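Local atomic coordinates of 1,3-1,4-beta-glucanase (Hordeum vulgare, PDB entry 1AQ0), a protein that hydrolyses 1,3-1,4-beta-D-glucans as an endo-acting 4-glucanohydrolase of glycosyl hydrolase family 17, with a TIM-barrel fold. Residues A34-Q37 with A38-Q41; G286-Q289 with N290-L293; A69-W72 with V73-I77; V155-L158 with A159-A163. One frame throughout, in Å; residues are numbered along the deposited sequence.

Contact 1: A34-Q37 with A38-Q41; sequences APNQ and AALQ
Asn36 caps the amino end of helix 37-43 through its side-chain oxygen, which accepts a hydrogen bond from the backbone of Ala39. This is the classic N-cap, placed in a loop that follows strand 29-32 of the TIM barrel. Among the polar contacts, the capping bond from Ala39 N to Asn36 OD1 measures 2.9 Å, with the donor in the carbonyl plane of the side-chain amide. With CG anti to the backbone N (chi1 -178°), the side-chain oxygen of Asn36 reaches the backbone N-H groups of the first turn, which lack a carbonyl one turn earlier. Two backbone bonds start the helix proper: Leu40 N to Asn36 O at 2.9 Å, and Gln41 N to Gln37 O at 3.0 Å. With CG beside its backbone N, the otherwise extended chain of Gln41 runs back toward Gln37, NE2 lying 3.5 Å from Gln37 CB. The apolar contact lies beside the cap. Pro35 is the centre of an inverse gamma turn, and Leu40 packs on Leu32 of the preceding strand and on Tyr80. The two residues touch through Pro35 CB and Leu40 CD1, 3.9 Å apart.

Contact 2: G286-Q289 with N290-L293; sequences GVEQ and NWGL
Glu288 and Trp291 are brought together by two torsions: the glutamate folds at chi2 (-70°), turning its carboxylate back over the chain, and the tryptophan sets CG beside its backbone N (chi1 -70°), swinging the indole toward the short 3-10 segment 287-289. The indole NE1 then donates to Glu288 OE2 at 3.1 Å. The carboxylate oxygen sits at the ring edge, close to the indole plane, the carboxylate and ring planes standing 75° apart. Val287 O lies over one face of the same ring, 3.5 Å from Trp291 CD1. That carbonyl also takes a bond from Asn290 N at 2.8 Å, closing the turn. One residue earlier, Gly286 O is gripped from opposite faces by Asn290 ND2 at 2.9 Å and by Gln289 N. A water links Glu288 O, to which it donates, with Trp291 N, from which it accepts. Outside the loop, the indole meets Phe275 edge-to-face and also touches Tyr170 and Pro236. Together with the packing of these neighbours, the bond to Glu288 probably restricts the indole. The N-H of this buried ring is thus satisfied by OE2, which it meets from above the carboxylate plane.

Contact 3: A69-W72 with V73-I77; sequences AASW and VKSNI
Trp72 and Asn76 face each other one turn apart on helix 66-78, an outer helix of the TIM barrel. The tryptophan has CG anti to its own N (chi1 -169°), which sends the indole outward from the helix, leaning toward its C-terminal end, to where Asn76 and Ile77 lie. Asn76 takes the other common choice, with CG beside the backbone N (chi1 -57°), and this carries its amide over the indole face. ND2 rides 3.2 Å above the ring plane, offset toward the rim, while Asn76 CB sits almost squarely over the six-membered ring, 4.2 Å from its centroid, in a CH-pi contact. Ring and amide planes stand 55° apart. The same ND2 also makes a weak bond to Trp72 O, the carbonyl that already receives Asn76 N. Ile77 reaches the far end of the ring obliquely, CG1 lying 4.1 Å from Trp72 CZ3, and continues inward onto strand residues Val52, Phe85 and Val88. Toward the solvent side, Ser71 O is met from opposite faces by two groups of one residue: Ser75 N at 2.9 Å and Ser75 OG, which donates to it at 3.2 Å.

Contact 4: V155-L158 with A159-A163; sequences VQFL and ARTNA
Phe157 O and Leu158 O take up the donors that Thr161 and Ala163 offer at the carboxyl end of helix 145-161. Phe157 O accepts twice from one residue, from Thr161 OG1 at 2.9 Å and from Thr161 N at 3.1 Å, the two arriving from opposite faces of the carbonyl plane. The hydroxyl gets there because OG1 stands between the backbone N and the carbonyl carbon (chi1 55°), which leaves the methyl to lie on the phenylalanine. Thr161 CG2 lies over one face of that ring, offset toward the rim, in a CH-pi contact 4.2 Å from the ring centroid. Leu158 O is held chiefly by Ala163 N, in a nearly straight bond of 3.0 Å, with a weak addition from Thr161 N. Farther back along the helix, Val155 O receives Ala159 N at 2.8 Å, and Gln156 O receives Arg160 N. The arginine side chain bends at chi3 and brings NH2 to the edge of the Phe157 ring, 3.7 Å from CD1, with guanidinium and ring planes almost perpendicular. Thr161 O has a partner outside, the ammonium of Lys122. Leu158 CD2 touches Ala163 CB, an apolar contact across the helix end. Asn162 has positive phi, and the bond from Ala163 N to Leu158 O is joined by a weak one from Asn162 N to Ala159 O: this is a Schellman motif, terminating an outer helix of the barrel just before strand 165-168.

Overall arrangement
Along the chain the order is contact 1, contact 3, contact 4 and contact 2, all within one TIM barrel. Contacts 1 and 3 touch: Pro35 CG lies 3.9 Å from Trp72 CZ2, so the loop after strand 29-32 packs against helix 66-78; the centres of the two contacts are 13 Å apart. Contact 4, at the end of helix 145-161, is about 22 Å from contact 3 between centres, and helix 102-115 receives side chains from both. Contact 2 lies farthest from contact 4, about 33 Å between centres and on the opposite side of the chain's centre. Contacts 1, 3 and 4 thus belong to elements packed around the outside of the eight-stranded barrel; contact 2 shapes a loop after its last strand, 273-274.

Contact 1: A34-Q37 with A38-Q41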
loop_
_atom_site.group_PDB
_atom_site.type_symbol
_atom_site.label_atom_id
_atom_site.label_comp_id
_atom_site.label_asym_id
_atom_site.label_seq_id
_atom_site.Cartn_x
_atom_site.Cartn_y
_atom_site.Cartn_z
ATOM N N ALA A 34 7.780 -17.288 23.225
ATOM C CA ALA A 34 7.768 -18.731 23.374
ATOM C C ALA A 34 6.316 -19.097 23.619
ATOM O O ALA A 34 5.530 -18.256 24.064
ATOM C CB ALA A 34 8.642 -19.153 24.558
ATOM N N PRO A 35 5.916 -20.327 23.261
ATOM C CA PRO A 35 4.525 -20.728 23.478
ATOM C C PRO A 35 4.258 -21.033 24.949
ATOM O O PRO A 35 4.056 -22.181 25.339
ATOM C CB PRO A 35 4.382 -21.957 22.582
ATOM C CG PRO A 35 5.736 -22.562 22.626
ATOM C CD PRO A 35 6.660 -21.365 22.524
ATOM N N ASN A 36 4.279 -19.983 25.761
ATOM C CA ASN A 36 4.041 -20.090 27.193
ATOM C C ASN A 36 2.622 -20.592 27.440
ATOM O O ASN A 36 1.643 -19.956 27.045
ATOM C CB ASN A 36 4.252 -18.726 27.855
ATOM C CG ASN A 36 4.072 -18.776 29.355
ATOM O OD1 ASN A 36 2.995 -18.494 29.871
ATOM N ND2 ASN A 36 5.125 -19.149 30.062
ATOM N N GLN A 37 2.529 -21.715 28.138
ATOM C CA GLN A 37 1.264 -22.364 28.439
ATOM C C GLN A 37 0.284 -21.545 29.257
ATOM O O GLN A 37 -0.900 -21.536 28.954
ATOM C CB GLN A 37 1.530 -23.714 29.112
ATOM C CG GLN A 37 2.275 -24.688 28.208
ATOM C CD GLN A 37 3.035 -25.751 28.976
ATOM O OE1 GLN A 37 4.207 -25.564 29.325
ATOM N NE2 GLN A 37 2.375 -26.874 29.247
ATOM N N ALA A 38 0.762 -20.881 30.300
ATOM C CA ALA A 38 -0.109 -20.070 31.139
ATOM C C ALA A 38 -0.724 -18.934 30.313
ATOM O O ALA A 38 -1.926 -18.659 30.396
ATOM C CB ALA A 38 0.681 -19.509 32.307
ATOM N N ALA A 39 0.107 -18.294 29.496
ATOM C CA ALA A 39 -0.341 -17.198 28.649
ATOM C C ALA A 39 -1.318 -17.660 27.573
ATOM O O ALA A 39 -2.357 -17.032 27.370
ATOM C CB ALA A 39 0.848 -16.495 28.014
ATOM N N LEU A 40 -0.999 -18.758 26.894
ATOM C CA LEU A 40 -1.871 -19.271 25.838
ATOM C C LEU A 40 -3.223 -19.722 26.384
ATOM O O LEU A 40 -4.248 -19.549 25.732
ATOM C CB LEU A 40 -1.178 -20.386 25.050
ATOM C CG LEU A 40 -0.009 -19.902 24.189
ATOM C CD1 LEU A 40 0.677 -21.068 23.529
ATOM C CD2 LEU A 40 -0.512 -18.928 23.138
ATOM N N GLN A 41 -3.230 -20.240 27.609
ATOM C CA GLN A 41 -4.471 -20.679 28.242
ATOM C C GLN A 41 -5.326 -19.457 28.593
ATOM O O GLN A 41 -6.528 -19.437 28.333
ATOM C CB GLN A 41 -4.165 -21.525 29.494
ATOM C CG GLN A 41 -3.635 -22.941 29.164
ATOM C CD GLN A 41 -2.880 -23.618 30.314
ATOM O OE1 GLN A 41 -3.273 -23.525 31.478
ATOM N NE2 GLN A 41 -1.795 -24.312 29.978
#

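Contact 2: G286-Q289 with N290-L293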
loop_
_atom_site.group_PDB
_atom_site.type_symbol
_atom_site.label_atom_id
_atom_site.label_comp_id
_atom_site.label_asym_id
_atom_site.label_seq_id
_atom_site.Cartn_x
_atom_site.Cartn_y
_atom_site.Cartn_z
ATOM N N GLY A 286 20.819 -1.686 33.330
ATOM C CA GLY A 286 20.868 -0.523 32.466
ATOM C C GLY A 286 19.533 -0.361 31.761
ATOM O O GLY A 286 18.493 -0.692 32.328
ATOM N N VAL A 287 19.557 0.087 30.509
ATOM C CA VAL A 287 18.324 0.294 29.747
ATOM C C VAL A 287 17.468 -0.962 29.589
ATOM O O VAL A 287 16.245 -0.888 29.621
ATOM C CB VAL A 287 18.598 0.900 28.341
ATOM C CG1 VAL A 287 19.292 2.237 28.478
ATOM C CG2 VAL A 287 19.428 -0.046 27.489
ATOM N N GLU A 288 18.119 -2.115 29.477
ATOM C CA GLU A 288 17.430 -3.391 29.296
ATOM C C GLU A 288 16.393 -3.734 30.352
ATOM O O GLU A 288 15.465 -4.493 30.083
ATOM C CB GLU A 288 18.442 -4.522 29.173
ATOM C CG GLU A 288 19.244 -4.482 27.890
ATOM C CD GLU A 288 18.403 -4.816 26.676
ATOM O OE1 GLU A 288 18.001 -5.993 26.531
ATOM O OE2 GLU A 288 18.145 -3.907 25.867
ATOM N N GLN A 289 16.541 -3.179 31.550
ATOM C CA GLN A 289 15.584 -3.438 32.619
ATOM C C GLN A 289 14.519 -2.347 32.699
ATOM O O GLN A 289 13.671 -2.373 33.585
ATOM C CB GLN A 289 16.309 -3.544 33.964
ATOM C CG GLN A 289 17.120 -4.831 34.134
ATOM C CD GLN A 289 17.929 -4.857 35.417
ATOM O OE1 GLN A 289 17.905 -3.909 36.204
ATOM N NE2 GLN A 289 18.662 -5.940 35.630
ATOM N N ASN A 290 14.528 -1.424 31.742
ATOM C CA ASN A 290 13.582 -0.314 31.762
ATOM C C ASN A 290 12.813 -0.070 30.466
ATOM O O ASN A 290 12.606 1.079 30.077
ATOM C CB ASN A 290 14.314 0.974 32.164
ATOM C CG ASN A 290 14.909 0.900 33.553
ATOM O OD1 ASN A 290 14.231 1.151 34.549
ATOM N ND2 ASN A 290 16.189 0.562 33.627
ATOM N N TRP A 291 12.373 -1.139 29.808
ATOM C CA TRP A 291 11.616 -1.003 28.561
ATOM C C TRP A 291 10.109 -1.060 28.770
ATOM O O TRP A 291 9.351 -0.896 27.819
ATOM C CB TRP A 291 11.960 -2.135 27.595
ATOM C CG TRP A 291 13.324 -2.078 27.014
ATOM C CD1 TRP A 291 14.395 -2.847 27.365
ATOM C CD2 TRP A 291 13.762 -1.240 25.942
ATOM N NE1 TRP A 291 15.475 -2.541 26.575
ATOM C CE2 TRP A 291 15.117 -1.557 25.692
ATOM C CE3 TRP A 291 13.141 -0.252 25.162
ATOM C CZ2 TRP A 291 15.866 -0.918 24.692
ATOM C CZ3 TRP A 291 13.884 0.382 24.167
ATOM C CH2 TRP A 291 15.232 0.046 23.941
ATOM N N GLY A 292 9.675 -1.316 29.999
ATOM C CA GLY A 292 8.254 -1.464 30.255
ATOM C C GLY A 292 7.300 -0.285 30.247
ATOM O O GLY A 292 7.666 0.845 30.571
ATOM N N LEU A 293 6.055 -0.574 29.876
ATOM C CA LEU A 293 4.984 0.412 29.877
ATOM C C LEU A 293 4.436 0.417 31.310
ATOM O O LEU A 293 3.938 1.437 31.793
ATOM C CB LEU A 293 3.870 -0.008 28.913
ATOM C CG LEU A 293 4.171 0.036 27.414
ATOM C CD1 LEU A 293 3.162 -0.821 26.639
ATOM C CD2 LEU A 293 4.144 1.483 26.953
HETATM O O HOH W 1 12.828 -4.077 30.711
#

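Contact 3: A69-W72 with V73-I77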
loop_
_atom_site.group_PDB
_atom_site.type_symbol
_atom_site.label_atom_id
_atom_site.label_comp_id
_atom_site.label_asym_id
_atom_site.label_seq_id
_atom_site.Cartn_x
_atom_site.Cartn_y
_atom_site.Cartn_z
ATOM N N ALA A 69 8.439 -30.572 13.732
ATOM C CA ALA A 69 7.689 -29.362 13.421
ATOM C C ALA A 69 6.189 -29.620 13.571
ATOM O O ALA A 69 5.460 -28.800 14.137
ATOM C CB ALA A 69 8.021 -28.885 12.013
ATOM N N ALA A 70 5.735 -30.781 13.106
ATOM C CA ALA A 70 4.324 -31.136 13.210
ATOM C C ALA A 70 3.949 -31.315 14.672
ATOM O O ALA A 70 2.832 -31.002 15.088
ATOM C CB ALA A 70 4.036 -32.411 12.435
ATOM N N SER A 71 4.894 -31.818 15.457
ATOM C CA SER A 71 4.667 -32.029 16.879
ATOM C C SER A 71 4.608 -30.672 17.593
ATOM O O SER A 71 3.749 -30.452 18.453
ATOM C CB SER A 71 5.778 -32.909 17.461
ATOM O OG SER A 71 5.488 -33.293 18.794
ATOM N N TRP A 72 5.486 -29.752 17.197
ATOM C CA TRP A 72 5.519 -28.416 17.792
ATOM C C TRP A 72 4.179 -27.722 17.538
ATOM O O TRP A 72 3.589 -27.132 18.447
ATOM C CB TRP A 72 6.662 -27.585 17.199
ATOM C CG TRP A 72 6.924 -26.302 17.949
ATOM C CD1 TRP A 72 7.756 -26.136 19.024
ATOM C CD2 TRP A 72 6.312 -25.020 17.715
ATOM N NE1 TRP A 72 7.691 -24.836 19.478
ATOM C CE2 TRP A 72 6.812 -24.133 18.695
ATOM C CE3 TRP A 72 5.381 -24.542 16.779
ATOM C CZ2 TRP A 72 6.411 -22.790 18.767
ATOM C CZ3 TRP A 72 4.982 -23.206 16.853
ATOM C CH2 TRP A 72 5.498 -22.349 17.842
ATOM N N VAL A 73 3.696 -27.809 16.302
ATOM C CA VAL A 73 2.423 -27.207 15.926
ATOM C C VAL A 73 1.264 -27.852 16.687
ATOM O O VAL A 73 0.381 -27.156 17.183
ATOM C CB VAL A 73 2.191 -27.303 14.394
ATOM C CG1 VAL A 73 0.758 -26.955 14.039
ATOM C CG2 VAL A 73 3.143 -26.369 13.677
ATOM N N LYS A 74 1.297 -29.173 16.836
ATOM C CA LYS A 74 0.234 -29.874 17.545
ATOM C C LYS A 74 0.148 -29.503 19.021
ATOM O O LYS A 74 -0.946 -29.271 19.540
ATOM C CB LYS A 74 0.385 -31.385 17.403
ATOM C CG LYS A 74 -0.664 -32.159 18.166
ATOM C CD LYS A 74 -0.594 -33.641 17.870
ATOM C CE LYS A 74 -1.613 -34.389 18.716
ATOM N NZ LYS A 74 -2.390 -35.412 17.942
ATOM N N SER A 75 1.301 -29.422 19.683
ATOM C CA SER A 75 1.363 -29.097 21.105
ATOM C C SER A 75 1.214 -27.618 21.440
ATOM O O SER A 75 0.697 -27.265 22.501
ATOM C CB SER A 75 2.692 -29.586 21.702
ATOM O OG SER A 75 2.895 -30.967 21.461
ATOM N N ASN A 76 1.640 -26.748 20.537
ATOM C CA ASN A 76 1.602 -25.324 20.833
ATOM C C ASN A 76 0.610 -24.463 20.076
ATOM O O ASN A 76 0.363 -23.323 20.474
ATOM C CB ASN A 76 3.012 -24.743 20.709
ATOM C CG ASN A 76 4.009 -25.448 21.615
ATOM O OD1 ASN A 76 3.855 -25.453 22.834
ATOM N ND2 ASN A 76 5.029 -26.059 21.019
ATOM N N ILE A 77 0.049 -24.992 18.990
ATOM C CA ILE A 77 -0.930 -24.245 18.195
ATOM C C ILE A 77 -2.299 -24.935 18.220
ATOM O O ILE A 77 -3.279 -24.373 18.708
ATOM C CB ILE A 77 -0.476 -24.081 16.716
ATOM C CG1 ILE A 77 0.940 -23.497 16.637
ATOM C CG2 ILE A 77 -1.447 -23.184 15.960
ATOM C CD1 ILE A 77 1.089 -22.120 17.238
#

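Contact 4: V155-L158 with A159-A163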
loop_
_atom_site.group_PDB
_atom_site.type_symbol
_atom_site.label_atom_id
_atom_site.label_comp_id
_atom_site.label_asym_id
_atom_site.label_seq_id
_atom_site.Cartn_x
_atom_site.Cartn_y
_atom_site.Cartn_z
ATOM N N VAL A 155 13.689 -13.830 2.460
ATOM C CA VAL A 155 12.785 -12.918 1.763
ATOM C C VAL A 155 12.055 -13.646 0.629
ATOM O O VAL A 155 10.850 -13.461 0.435
ATOM C CB VAL A 155 13.558 -11.685 1.216
ATOM C CG1 VAL A 155 12.679 -10.865 0.300
ATOM C CG2 VAL A 155 14.048 -10.818 2.376
ATOM N N GLN A 156 12.775 -14.511 -0.084
ATOM C CA GLN A 156 12.193 -15.278 -1.186
ATOM C C GLN A 156 11.128 -16.250 -0.684
ATOM O O GLN A 156 10.093 -16.427 -1.324
ATOM C CB GLN A 156 13.294 -15.995 -1.979
ATOM C CG GLN A 156 14.169 -15.024 -2.783
ATOM C CD GLN A 156 15.538 -15.584 -3.164
ATOM O OE1 GLN A 156 15.750 -16.804 -3.186
ATOM N NE2 GLN A 156 16.478 -14.687 -3.469
ATOM N N PHE A 157 11.359 -16.846 0.482
ATOM C CA PHE A 157 10.392 -17.771 1.073
ATOM C C PHE A 157 9.136 -16.998 1.458
ATOM O O PHE A 157 8.019 -17.452 1.218
ATOM C CB PHE A 157 10.987 -18.462 2.315
ATOM C CG PHE A 157 9.963 -19.165 3.177
ATOM C CD1 PHE A 157 9.495 -20.431 2.842
ATOM C CD2 PHE A 157 9.450 -18.548 4.314
ATOM C CE1 PHE A 157 8.532 -21.066 3.622
ATOM C CE2 PHE A 157 8.487 -19.179 5.099
ATOM C CZ PHE A 157 8.028 -20.437 4.750
ATOM N N LEU A 158 9.336 -15.823 2.050
ATOM C CA LEU A 158 8.239 -14.964 2.491
ATOM C C LEU A 158 7.413 -14.474 1.313
ATOM O O LEU A 158 6.182 -14.431 1.386
ATOM C CB LEU A 158 8.780 -13.769 3.289
ATOM C CG LEU A 158 9.576 -14.097 4.556
ATOM C CD1 LEU A 158 10.154 -12.828 5.150
ATOM C CD2 LEU A 158 8.686 -14.804 5.556
ATOM N N ALA A 159 8.089 -14.114 0.225
ATOM C CA ALA A 159 7.404 -13.638 -0.975
ATOM C C ALA A 159 6.490 -14.729 -1.513
ATOM O O ALA A 159 5.317 -14.485 -1.797
ATOM C CB ALA A 159 8.409 -13.230 -2.033
ATOM N N ARG A 160 7.011 -15.951 -1.583
ATOM C CA ARG A 160 6.235 -17.080 -2.089
ATOM C C ARG A 160 5.053 -17.487 -1.209
ATOM O O ARG A 160 4.053 -17.990 -1.720
ATOM C CB ARG A 160 7.135 -18.300 -2.315
ATOM C CG ARG A 160 8.220 -18.102 -3.370
ATOM C CD ARG A 160 9.068 -19.366 -3.577
ATOM N NE ARG A 160 9.039 -20.257 -2.417
ATOM C CZ ARG A 160 10.101 -20.623 -1.703
ATOM N NH1 ARG A 160 11.316 -20.180 -2.014
ATOM N NH2 ARG A 160 9.944 -21.434 -0.663
ATOM N N THR A 161 5.156 -17.269 0.100
ATOM C CA THR A 161 4.088 -17.655 1.021
ATOM C C THR A 161 3.176 -16.504 1.438
ATOM O O THR A 161 2.274 -16.686 2.260
ATOM C CB THR A 161 4.659 -18.343 2.283
ATOM O OG1 THR A 161 5.633 -17.487 2.896
ATOM C CG2 THR A 161 5.318 -19.667 1.913
ATOM N N ASN A 162 3.427 -15.318 0.891
ATOM C CA ASN A 162 2.614 -14.143 1.201
ATOM C C ASN A 162 2.656 -13.835 2.700
ATOM O O ASN A 162 1.637 -13.523 3.320
ATOM C CB ASN A 162 1.164 -14.359 0.731
ATOM C CG ASN A 162 0.364 -13.060 0.660
ATOM O OD1 ASN A 162 -0.820 -13.027 1.008
ATOM N ND2 ASN A 162 0.999 -11.992 0.178
ATOM N N ALA A 163 3.849 -13.949 3.274
ATOM C CA ALA A 163 4.055 -13.685 4.689
ATOM C C ALA A 163 4.927 -12.444 4.827
ATOM O O ALA A 163 5.755 -12.154 3.959
ATOM C CB ALA A 163 4.728 -14.879 5.351
#